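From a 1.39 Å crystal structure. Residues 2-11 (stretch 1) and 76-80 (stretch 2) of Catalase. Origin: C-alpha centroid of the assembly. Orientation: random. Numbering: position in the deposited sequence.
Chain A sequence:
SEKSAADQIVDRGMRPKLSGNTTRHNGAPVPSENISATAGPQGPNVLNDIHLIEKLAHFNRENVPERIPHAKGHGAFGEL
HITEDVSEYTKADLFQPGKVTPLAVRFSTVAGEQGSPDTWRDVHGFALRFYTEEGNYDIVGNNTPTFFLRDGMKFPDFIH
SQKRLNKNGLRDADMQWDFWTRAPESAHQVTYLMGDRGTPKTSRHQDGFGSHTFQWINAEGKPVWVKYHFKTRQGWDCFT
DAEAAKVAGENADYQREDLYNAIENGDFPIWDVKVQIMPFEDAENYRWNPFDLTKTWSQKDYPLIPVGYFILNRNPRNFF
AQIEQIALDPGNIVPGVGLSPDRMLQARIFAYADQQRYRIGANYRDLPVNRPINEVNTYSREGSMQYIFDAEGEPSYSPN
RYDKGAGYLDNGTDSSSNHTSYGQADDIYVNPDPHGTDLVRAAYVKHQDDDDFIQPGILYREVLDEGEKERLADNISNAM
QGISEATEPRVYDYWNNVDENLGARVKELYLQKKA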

# COMPACT_ATOMS: atom_id res chain seq x y z
N GLU A 2 8.55 28.62 -28.09
CA GLU A 2 8.73 27.28 -28.66
C GLU A 2 7.60 26.33 -28.22
O GLU A 2 7.57 25.85 -27.09
CB GLU A 2 10.15 26.72 -28.43
CG GLU A 2 11.25 27.70 -28.88
CD GLU A 2 12.67 27.18 -28.69
OE1 GLU A 2 13.13 27.08 -27.53
OE2 GLU A 2 13.34 26.90 -29.71
N LYS A 3 6.66 26.12 -29.14
CA LYS A 3 5.51 25.24 -28.91
C LYS A 3 5.92 23.79 -29.13
O LYS A 3 6.88 23.50 -29.84
CB LYS A 3 4.39 25.56 -29.90
CG LYS A 3 4.02 27.03 -29.99
CD LYS A 3 3.97 27.49 -31.44
CE LYS A 3 5.16 28.37 -31.78
NZ LYS A 3 6.46 27.69 -31.54
N SER A 4 5.16 22.88 -28.53
CA SER A 4 5.37 21.46 -28.76
C SER A 4 4.02 20.79 -28.91
O SER A 4 3.06 21.17 -28.23
CB SER A 4 6.10 20.82 -27.58
OG SER A 4 6.15 19.42 -27.76
N ALA A 5 3.94 19.78 -29.77
CA ALA A 5 2.73 18.98 -29.88
C ALA A 5 2.42 18.28 -28.56
O ALA A 5 1.29 17.84 -28.32
CB ALA A 5 2.85 17.96 -31.00
N ALA A 6 3.42 18.18 -27.69
CA ALA A 6 3.23 17.53 -26.39
C ALA A 6 2.69 18.47 -25.31
O ALA A 6 2.45 18.03 -24.18
CB ALA A 6 4.54 16.89 -25.93
N ASP A 7 2.50 19.75 -25.64
CA ASP A 7 2.02 20.73 -24.65
C ASP A 7 0.70 20.33 -23.98
O ASP A 7 0.56 20.47 -22.76
CB ASP A 7 1.88 22.12 -25.29
CG ASP A 7 3.22 22.78 -25.58
OD1 ASP A 7 4.24 22.31 -25.03
OD2 ASP A 7 3.26 23.76 -26.35
N GLN A 8 -0.24 19.82 -24.78
CA GLN A 8 -1.50 19.29 -24.28
C GLN A 8 -1.26 18.32 -23.13
O GLN A 8 -1.85 18.45 -22.06
CB GLN A 8 -2.25 18.58 -25.42
CG GLN A 8 -1.39 17.60 -26.25
CD GLN A 8 -2.14 16.94 -27.39
OE1 GLN A 8 -1.65 16.88 -28.52
NE2 GLN A 8 -3.34 16.44 -27.11
N ILE A 9 -0.38 17.36 -23.37
CA ILE A 9 -0.10 16.31 -22.40
C ILE A 9 0.58 16.87 -21.15
O ILE A 9 0.14 16.60 -20.02
CB ILE A 9 0.79 15.21 -23.02
CG1 ILE A 9 0.14 14.62 -24.27
CG2 ILE A 9 1.11 14.13 -22.00
CD1 ILE A 9 -1.24 14.14 -24.04
N VAL A 10 1.63 17.66 -21.34
CA VAL A 10 2.42 18.11 -20.19
C VAL A 10 1.74 19.17 -19.33
O VAL A 10 2.16 19.41 -18.20
CB VAL A 10 3.86 18.56 -20.56
CG1 VAL A 10 4.61 17.43 -21.26
CG2 VAL A 10 3.83 19.81 -21.43
N ASP A 11 0.69 19.80 -19.85
CA ASP A 11 -0.05 20.77 -19.06
C ASP A 11 -1.13 20.12 -18.18
O ASP A 11 -1.63 20.76 -17.25
CB ASP A 11 -0.67 21.85 -19.96
CG ASP A 11 0.35 22.85 -20.47
OD1 ASP A 11 1.51 22.84 -20.00
OD2 ASP A 11 -0.02 23.66 -21.34
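Stretch 2, residues 76-80: AFGEL

Stretch 2 is an extended segment of a longer strand; it packs against the turn of stretch 1 and, further along, against Ile9 and Val10 of the helix. The two run in opposite order at the point of contact: Phe77 meets Ala6, Ile9 and Val10, while Glu79 reaches back to Ser4 and Ala5. The backbones come nearest at Ala6 and Gly78, whose CA atoms are 5.8 Å apart.

Phe77 is the main bump, set against the apolar patch of Ala6, Ile9 and Val10. Its CA-to-CB bond points toward stretch 1, and its ring receives Val10 over one face: Val10 CG1 stands 3.5 Å from the ring centroid of Phe77, only 13° off the ring normal, a CH-pi contact. A flat aromatic face suits a methyl of the branched valine side chain, set nearly over its centre. Ile9 CG2 touches Phe77 CE2 more loosely, at 4.5 Å. Ala6, with just a methyl, lets the base of the phenylalanine settle close, Ala6 CB to Phe77 CB being 3.7 Å.

Next along the strand, Gly78 offers backbone alone; its carbonyl Gly78 O lies 3.8 Å from Ala6 CB. The CA-to-CB bond of Glu79 points sideways, but its long side chain brings the carboxylate to the type I turn of Ser4 to Asp7, where Ala5 N donates a hydrogen bond to Glu79 OE2 (2.9 Å, 164°). Its aliphatic stem packs along the way, Glu79 CG lying 3.7 Å from Ala5 CB.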

# COMPACT_ATOMS: atom_id res chain seq x y z
N ALA A 76 11.83 13.50 -21.25
CA ALA A 76 11.40 14.68 -21.97
C ALA A 76 10.22 14.32 -22.85
O ALA A 76 9.80 13.17 -22.90
CB ALA A 76 12.54 15.23 -22.82
N PHE A 77 9.71 15.33 -23.55
CA PHE A 77 8.56 15.15 -24.41
C PHE A 77 8.88 15.74 -25.76
O PHE A 77 9.83 16.52 -25.90
CB PHE A 77 7.31 15.80 -23.79
CG PHE A 77 6.90 15.15 -22.50
CD1 PHE A 77 7.52 15.48 -21.31
CD2 PHE A 77 5.89 14.19 -22.49
CE1 PHE A 77 7.15 14.87 -20.11
CE2 PHE A 77 5.51 13.57 -21.31
CZ PHE A 77 6.14 13.91 -20.11
N GLY A 78 8.12 15.37 -26.78
CA GLY A 78 8.44 15.79 -28.12
C GLY A 78 7.45 15.31 -29.16
O GLY A 78 6.26 15.18 -28.88
N GLU A 79 7.96 15.05 -30.36
CA GLU A 79 7.11 14.81 -31.54
C GLU A 79 7.72 13.76 -32.44
O GLU A 79 8.93 13.80 -32.72
CB GLU A 79 6.94 16.12 -32.34
CG GLU A 79 6.43 17.29 -31.52
CD GLU A 79 6.50 18.62 -32.24
OE1 GLU A 79 6.84 18.66 -33.45
OE2 GLU A 79 6.21 19.65 -31.59
N LEU A 80 6.88 12.85 -32.92
CA LEU A 80 7.24 11.91 -33.98
C LEU A 80 6.69 12.43 -35.31
O LEU A 80 5.50 12.73 -35.41
CB LEU A 80 6.64 10.54 -33.69
CG LEU A 80 6.74 9.48 -34.80
CD1 LEU A 80 8.18 9.07 -35.02
CD2 LEU A 80 5.86 8.28 -34.48